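PDB 5Y5A: KLLA0F20702p from Kluyveromyces lactis, which is the yeast telomerase protein Est1, which probably recruits telomerase to telomeres through its association with the telomere protein Cdc13. Local coordinates for residues F287-E301 with T329-F342. Sequence-based numbering, arbitrary orientation.
Sequences FKKLLNSLDDLKVQE and TWKNNRHSDRLKHF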
loop_
_atom_site.group_PDB
_atom_site.type_symbol
_atom_site.label_atom_id
_atom_site.label_comp_id
_atom_site.label_asym_id
_atom_site.label_seq_id
_atom_site.Cartn_x
_atom_site.Cartn_y
_atom_site.Cartn_z
ATOM N N PHE A 287 -17.254 -6.948 6.067
ATOM C CA PHE A 287 -17.982 -7.545 4.952
ATOM C C PHE A 287 -19.448 -7.104 4.910
ATOM O O PHE A 287 -19.981 -6.779 3.844
ATOM C CB PHE A 287 -17.902 -9.069 5.036
ATOM C CG PHE A 287 -18.712 -9.783 3.987
ATOM C CD1 PHE A 287 -18.224 -9.940 2.702
ATOM C CD2 PHE A 287 -19.953 -10.317 4.296
ATOM C CE1 PHE A 287 -18.970 -10.606 1.730
ATOM C CE2 PHE A 287 -20.702 -10.985 3.334
ATOM C CZ PHE A 287 -20.209 -11.128 2.050
ATOM N N LYS A 288 -20.096 -7.112 6.069
ATOM C CA LYS A 288 -21.504 -6.729 6.161
ATOM C C LYS A 288 -21.683 -5.269 5.766
ATOM O O LYS A 288 -22.660 -4.910 5.121
ATOM C CB LYS A 288 -22.049 -6.958 7.577
ATOM C CG LYS A 288 -22.189 -8.417 8.001
ATOM C CD LYS A 288 -22.659 -8.500 9.459
ATOM C CE LYS A 288 -22.922 -9.936 9.902
ATOM N NZ LYS A 288 -23.148 -10.045 11.382
ATOM N N LYS A 289 -20.722 -4.441 6.158
ATOM C CA LYS A 289 -20.713 -3.038 5.783
ATOM C C LYS A 289 -20.505 -2.873 4.286
ATOM O O LYS A 289 -21.145 -2.029 3.662
ATOM C CB LYS A 289 -19.631 -2.289 6.553
ATOM C CG LYS A 289 -19.980 -2.088 8.013
ATOM C CD LYS A 289 -18.842 -1.441 8.763
ATOM C CE LYS A 289 -19.256 -1.130 10.185
ATOM N NZ LYS A 289 -18.118 -0.550 10.935
ATOM N N LEU A 290 -19.612 -3.682 3.716
ATOM C CA LEU A 290 -19.377 -3.664 2.276
ATOM C C LEU A 290 -20.681 -3.908 1.533
ATOM O O LEU A 290 -20.988 -3.232 0.549
ATOM C CB LEU A 290 -18.336 -4.717 1.871
ATOM C CG LEU A 290 -18.141 -4.952 0.366
ATOM C CD1 LEU A 290 -17.753 -3.653 -0.374
ATOM C CD2 LEU A 290 -17.089 -6.028 0.137
ATOM N N LEU A 291 -21.450 -4.873 2.010
ATOM C CA LEU A 291 -22.715 -5.204 1.367
ATOM C C LEU A 291 -23.711 -4.037 1.455
ATOM O O LEU A 291 -24.475 -3.797 0.520
ATOM C CB LEU A 291 -23.301 -6.480 1.981
ATOM C CG LEU A 291 -22.968 -7.734 1.158
ATOM C CD1 LEU A 291 -21.482 -7.824 0.855
ATOM C CD2 LEU A 291 -23.459 -9.009 1.828
ATOM N N ASN A 292 -23.678 -3.304 2.566
ATOM C CA ASN A 292 -24.508 -2.114 2.718
ATOM C C ASN A 292 -24.120 -1.021 1.729
ATOM O O ASN A 292 -24.988 -0.360 1.158
ATOM C CB ASN A 292 -24.426 -1.583 4.145
ATOM C CG ASN A 292 -25.147 -2.472 5.133
ATOM O OD1 ASN A 292 -25.986 -3.285 4.749
ATOM N ND2 ASN A 292 -24.835 -2.313 6.413
ATOM N N SER A 293 -22.817 -0.840 1.537
ATOM C CA SER A 293 -22.300 0.103 0.558
ATOM C C SER A 293 -22.741 -0.276 -0.847
ATOM O O SER A 293 -23.158 0.578 -1.628
ATOM C CB SER A 293 -20.771 0.164 0.617
ATOM O OG SER A 293 -20.338 0.872 1.757
ATOM N N LEU A 294 -22.642 -1.562 -1.166
ATOM C CA LEU A 294 -23.084 -2.038 -2.459
ATOM C C LEU A 294 -24.591 -1.782 -2.623
ATOM O O LEU A 294 -25.046 -1.492 -3.728
ATOM C CB LEU A 294 -22.729 -3.520 -2.634
ATOM C CG LEU A 294 -21.218 -3.792 -2.662
ATOM C CD1 LEU A 294 -20.895 -5.279 -2.600
ATOM C CD2 LEU A 294 -20.555 -3.160 -3.896
ATOM N N ASP A 295 -25.350 -1.852 -1.525
ATOM C CA ASP A 295 -26.776 -1.490 -1.545
ATOM C C ASP A 295 -26.970 -0.025 -1.933
ATOM O O ASP A 295 -27.814 0.305 -2.782
ATOM C CB ASP A 295 -27.452 -1.716 -0.180
ATOM C CG ASP A 295 -27.596 -3.179 0.190
ATOM O OD1 ASP A 295 -27.331 -4.057 -0.654
ATOM O OD2 ASP A 295 -28.002 -3.450 1.339
ATOM N N ASP A 296 -26.213 0.853 -1.276
ATOM C CA ASP A 296 -26.326 2.289 -1.516
ATOM C C ASP A 296 -25.943 2.608 -2.958
ATOM O O ASP A 296 -26.566 3.438 -3.601
ATOM C CB ASP A 296 -25.440 3.083 -0.552
ATOM C CG ASP A 296 -25.758 2.805 0.911
ATOM O OD1 ASP A 296 -26.927 2.500 1.239
ATOM O OD2 ASP A 296 -24.827 2.904 1.738
ATOM N N LEU A 297 -24.915 1.939 -3.466
ATOM C CA LEU A 297 -24.490 2.192 -4.831
ATOM C C LEU A 297 -25.535 1.700 -5.824
ATOM O O LEU A 297 -25.814 2.377 -6.811
ATOM C CB LEU A 297 -23.139 1.545 -5.108
ATOM C CG LEU A 297 -21.959 2.301 -4.497
ATOM C CD1 LEU A 297 -20.681 1.533 -4.723
ATOM C CD2 LEU A 297 -21.854 3.698 -5.094
ATOM N N LYS A 298 -26.127 0.538 -5.553
ATOM C CA LYS A 298 -27.134 -0.020 -6.451
ATOM C C LYS A 298 -28.232 0.991 -6.773
ATOM O O LYS A 298 -28.626 1.139 -7.927
ATOM C CB LYS A 298 -27.764 -1.285 -5.861
ATOM C CG LYS A 298 -28.877 -1.840 -6.745
ATOM C CD LYS A 298 -29.464 -3.130 -6.218
ATOM C CE LYS A 298 -30.588 -3.600 -7.129
ATOM N NZ LYS A 298 -31.442 -4.641 -6.493
ATOM N N VAL A 299 -28.702 1.708 -5.759
ATOM C CA VAL A 299 -29.817 2.622 -5.952
ATOM C C VAL A 299 -29.353 3.946 -6.558
ATOM O O VAL A 299 -30.177 4.779 -6.944
ATOM C CB VAL A 299 -30.570 2.892 -4.623
ATOM C CG1 VAL A 299 -31.009 1.582 -3.980
ATOM C CG2 VAL A 299 -29.697 3.678 -3.666
ATOM N N GLN A 300 -28.040 4.122 -6.658
ATOM C CA GLN A 300 -27.466 5.377 -7.132
ATOM C C GLN A 300 -26.839 5.281 -8.515
ATOM O O GLN A 300 -26.294 6.267 -9.010
ATOM C CB GLN A 300 -26.409 5.883 -6.150
ATOM C CG GLN A 300 -26.963 6.410 -4.841
ATOM C CD GLN A 300 -25.899 7.094 -4.005
ATOM O OE1 GLN A 300 -25.788 8.319 -4.002
ATOM N NE2 GLN A 300 -25.106 6.302 -3.292
ATOM N N GLU A 301 -26.913 4.111 -9.141
ATOM C CA GLU A 301 -26.250 3.892 -10.431
ATOM C C GLU A 301 -26.756 4.800 -11.561
ATOM O O GLU A 301 -26.057 4.989 -12.560
ATOM C CB GLU A 301 -26.390 2.426 -10.856
ATOM C CG GLU A 301 -25.361 1.504 -10.216
ATOM C CD GLU A 301 -25.679 0.035 -10.424
ATOM O OE1 GLU A 301 -26.609 -0.280 -11.191
ATOM O OE2 GLU A 301 -24.995 -0.813 -9.816
ATOM N N THR A 329 -18.433 -17.512 -0.177
ATOM C CA THR A 329 -18.948 -16.299 0.434
ATOM C C THR A 329 -19.720 -15.466 -0.589
ATOM O O THR A 329 -20.737 -14.875 -0.264
ATOM C CB THR A 329 -17.817 -15.454 1.046
ATOM O OG1 THR A 329 -17.104 -16.236 2.017
ATOM C CG2 THR A 329 -18.373 -14.198 1.717
ATOM N N TRP A 330 -19.258 -15.446 -1.835
ATOM C CA TRP A 330 -19.892 -14.592 -2.840
ATOM C C TRP A 330 -20.919 -15.314 -3.713
ATOM O O TRP A 330 -21.394 -14.765 -4.706
ATOM C CB TRP A 330 -18.823 -13.926 -3.703
ATOM C CG TRP A 330 -18.159 -12.795 -2.963
ATOM C CD1 TRP A 330 -17.005 -12.857 -2.242
ATOM C CD2 TRP A 330 -18.640 -11.446 -2.834
ATOM N NE1 TRP A 330 -16.721 -11.631 -1.691
ATOM C CE2 TRP A 330 -17.711 -10.746 -2.038
ATOM C CE3 TRP A 330 -19.759 -10.763 -3.319
ATOM C CZ2 TRP A 330 -17.869 -9.397 -1.711
ATOM C CZ3 TRP A 330 -19.913 -9.419 -2.996
ATOM C CH2 TRP A 330 -18.971 -8.753 -2.200
ATOM N N LYS A 331 -21.287 -16.530 -3.324
ATOM C CA LYS A 331 -22.410 -17.215 -3.953
ATOM C C LYS A 331 -23.629 -17.173 -3.038
ATOM O O LYS A 331 -24.742 -17.481 -3.462
ATOM C CB LYS A 331 -22.054 -18.669 -4.285
ATOM C CG LYS A 331 -21.084 -18.836 -5.440
ATOM C CD LYS A 331 -20.656 -20.295 -5.609
ATOM C CE LYS A 331 -19.631 -20.448 -6.734
ATOM N NZ LYS A 331 -19.144 -21.853 -6.883
ATOM N N ASN A 332 -23.415 -16.778 -1.785
ATOM C CA ASN A 332 -24.449 -16.885 -0.759
ATOM C C ASN A 332 -24.972 -15.567 -0.192
ATOM O O ASN A 332 -25.524 -15.551 0.909
ATOM C CB ASN A 332 -23.932 -17.736 0.408
ATOM C CG ASN A 332 -23.833 -19.215 0.066
ATOM O OD1 ASN A 332 -24.635 -19.743 -0.704
ATOM N ND2 ASN A 332 -22.849 -19.893 0.650
ATOM N N ASN A 333 -24.806 -14.461 -0.914
ATOM C CA ASN A 333 -25.338 -13.197 -0.411
ATOM C C ASN A 333 -26.279 -12.527 -1.402
ATOM O O ASN A 333 -26.416 -12.967 -2.545
ATOM C CB ASN A 333 -24.200 -12.244 -0.015
ATOM C CG ASN A 333 -23.433 -11.704 -1.204
ATOM O OD1 ASN A 333 -23.941 -10.874 -1.954
ATOM N ND2 ASN A 333 -22.185 -12.148 -1.362
ATOM N N ARG A 334 -26.928 -11.457 -0.953
ATOM C CA ARG A 334 -27.956 -10.777 -1.741
ATOM C C ARG A 334 -27.420 -10.147 -3.031
ATOM O O ARG A 334 -28.192 -9.828 -3.930
ATOM C CB ARG A 334 -28.650 -9.706 -0.889
ATOM C CG ARG A 334 -27.731 -8.620 -0.322
ATOM C CD ARG A 334 -28.505 -7.813 0.695
ATOM N NE ARG A 334 -27.804 -6.636 1.197
ATOM C CZ ARG A 334 -27.084 -6.612 2.313
ATOM N NH1 ARG A 334 -26.937 -7.716 3.034
ATOM N NH2 ARG A 334 -26.501 -5.486 2.703
ATOM N N HIS A 335 -26.103 -9.988 -3.122
ATOM C CA HIS A 335 -25.480 -9.420 -4.313
ATOM C C HIS A 335 -24.872 -10.492 -5.211
ATOM O O HIS A 335 -24.280 -10.180 -6.244
ATOM C CB HIS A 335 -24.396 -8.411 -3.924
ATOM C CG HIS A 335 -24.925 -7.184 -3.250
ATOM N ND1 HIS A 335 -25.641 -6.217 -3.923
ATOM C CD2 HIS A 335 -24.836 -6.763 -1.966
ATOM C CE1 HIS A 335 -25.973 -5.254 -3.080
ATOM N NE2 HIS A 335 -25.497 -5.560 -1.887
ATOM N N SER A 336 -25.025 -11.753 -4.816
ATOM C CA SER A 336 -24.377 -12.857 -5.512
ATOM C C SER A 336 -24.788 -12.955 -6.968
ATOM O O SER A 336 -23.955 -13.220 -7.825
ATOM C CB SER A 336 -24.673 -14.184 -4.805
ATOM O OG SER A 336 -24.092 -14.215 -3.511
ATOM N N ASP A 337 -26.063 -12.726 -7.262
ATOM C CA ASP A 337 -26.523 -12.830 -8.645
ATOM C C ASP A 337 -26.227 -11.571 -9.471
ATOM O O ASP A 337 -26.651 -11.461 -10.618
ATOM C CB ASP A 337 -28.023 -13.138 -8.683
ATOM C CG ASP A 337 -28.853 -12.093 -7.963
ATOM O OD1 ASP A 337 -28.348 -11.497 -6.988
ATOM O OD2 ASP A 337 -30.011 -11.871 -8.372
ATOM N N ARG A 338 -25.489 -10.628 -8.901
ATOM C CA ARG A 338 -25.164 -9.400 -9.620
ATOM C C ARG A 338 -23.698 -9.342 -10.050
ATOM O O ARG A 338 -23.201 -8.271 -10.415
ATOM C CB ARG A 338 -25.499 -8.171 -8.757
ATOM C CG ARG A 338 -26.981 -7.988 -8.456
ATOM C CD ARG A 338 -27.244 -6.753 -7.575
ATOM N NE ARG A 338 -26.962 -5.500 -8.275
ATOM C CZ ARG A 338 -26.245 -4.500 -7.768
ATOM N NH1 ARG A 338 -25.729 -4.589 -6.547
ATOM N NH2 ARG A 338 -26.042 -3.407 -8.488
ATOM N N LEU A 339 -23.004 -10.479 -10.016
ATOM C CA LEU A 339 -21.563 -10.500 -10.305
ATOM C C LEU A 339 -21.228 -10.044 -11.726
ATOM O O LEU A 339 -20.300 -9.260 -11.919
ATOM C CB LEU A 339 -20.980 -11.894 -10.063
ATOM C CG LEU A 339 -20.836 -12.267 -8.578
ATOM C CD1 LEU A 339 -20.057 -13.563 -8.427
ATOM C CD2 LEU A 339 -20.163 -11.150 -7.784
ATOM N N LYS A 340 -21.979 -10.525 -12.714
ATOM C CA LYS A 340 -21.762 -10.107 -14.093
ATOM C C LYS A 340 -22.037 -8.606 -14.245
ATOM O O LYS A 340 -21.345 -7.920 -14.987
ATOM C CB LYS A 340 -22.636 -10.914 -15.055
ATOM C CG LYS A 340 -22.360 -10.626 -16.536
ATOM C CD LYS A 340 -23.414 -11.262 -17.444
ATOM C CE LYS A 340 -23.322 -10.735 -18.873
ATOM N NZ LYS A 340 -24.465 -11.193 -19.717
ATOM N N HIS A 341 -23.032 -8.105 -13.519
ATOM C CA HIS A 341 -23.355 -6.678 -13.523
ATOM C C HIS A 341 -22.209 -5.813 -12.990
ATOM O O HIS A 341 -21.889 -4.775 -13.575
ATOM C CB HIS A 341 -24.611 -6.419 -12.700
ATOM C CG HIS A 341 -24.938 -4.968 -12.529
ATOM N ND1 HIS A 341 -25.441 -4.190 -13.551
ATOM C CD2 HIS A 341 -24.837 -4.152 -11.453
ATOM C CE1 HIS A 341 -25.633 -2.960 -13.111
ATOM N NE2 HIS A 341 -25.276 -2.910 -11.841
ATOM N N PHE A 342 -21.604 -6.230 -11.878
ATOM C CA PHE A 342 -20.468 -5.505 -11.306
ATOM C C PHE A 342 -19.342 -5.322 -12.318
ATOM O O PHE A 342 -18.778 -4.240 -12.443
ATOM C CB PHE A 342 -19.928 -6.227 -10.067
ATOM C CG PHE A 342 -20.833 -6.134 -8.875
ATOM C CD1 PHE A 342 -21.418 -4.924 -8.524
ATOM C CD2 PHE A 342 -21.111 -7.256 -8.112
ATOM C CE1 PHE A 342 -22.256 -4.829 -7.426
ATOM C CE2 PHE A 342 -21.948 -7.173 -7.006
ATOM C CZ PHE A 342 -22.525 -5.956 -6.663
HETATM O O HOH W 1 -24.271 -2.126 -6.005
#
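Phe287 points the edge of its ring at the face of Trp330 in a T-shaped pair, planes at 78°. The methyls Leu290 CD2 and Leu294 CD1 meet the edge of the indole, apolar against apolar; its NE1 bonds to Leu279 O. Polar bonds gather around Asp295 and Glu301. With Arg334 extended from CG to NE, its guanidinium lies side-on to Asp295, whose two oxygens match two nitrogens: NE gives a fairly straight bond to OD1 (3.2 Å, 162°), while Arg334 NH2 meets Asp295 OD2 at 2.9 Å from above the carboxylate plane. In this α-helical part of Est1, within its DNA/RNA-binding family region, the contact fastens helix 285-298 to the loop leading into helix 339-379. There Asn333 OD1 accepts from His335 N in an Asx turn. Histidine can donate and accept at once: His335 NE2 donates to Leu291 O (3.2 Å) and weakly to Asp295 OD1, ND1 accepts from Arg338 NH1, and Leu294 CB sits over the ring face. A leucine in place of His335 would probably leave Arg338 NH1 without its ring-nitrogen acceptor and Leu291 O without its side-chain donor. Lys298 CD lies over the centre of one face of the Arg338 guanidinium, while Glu301 OE2 comes at its edge in a salt bridge to NH2 (3.1 Å). Glu301 OE2 also accepts from His341 NE2 (2.9 Å) and is hydrogen-bonded to Tyr316 OH.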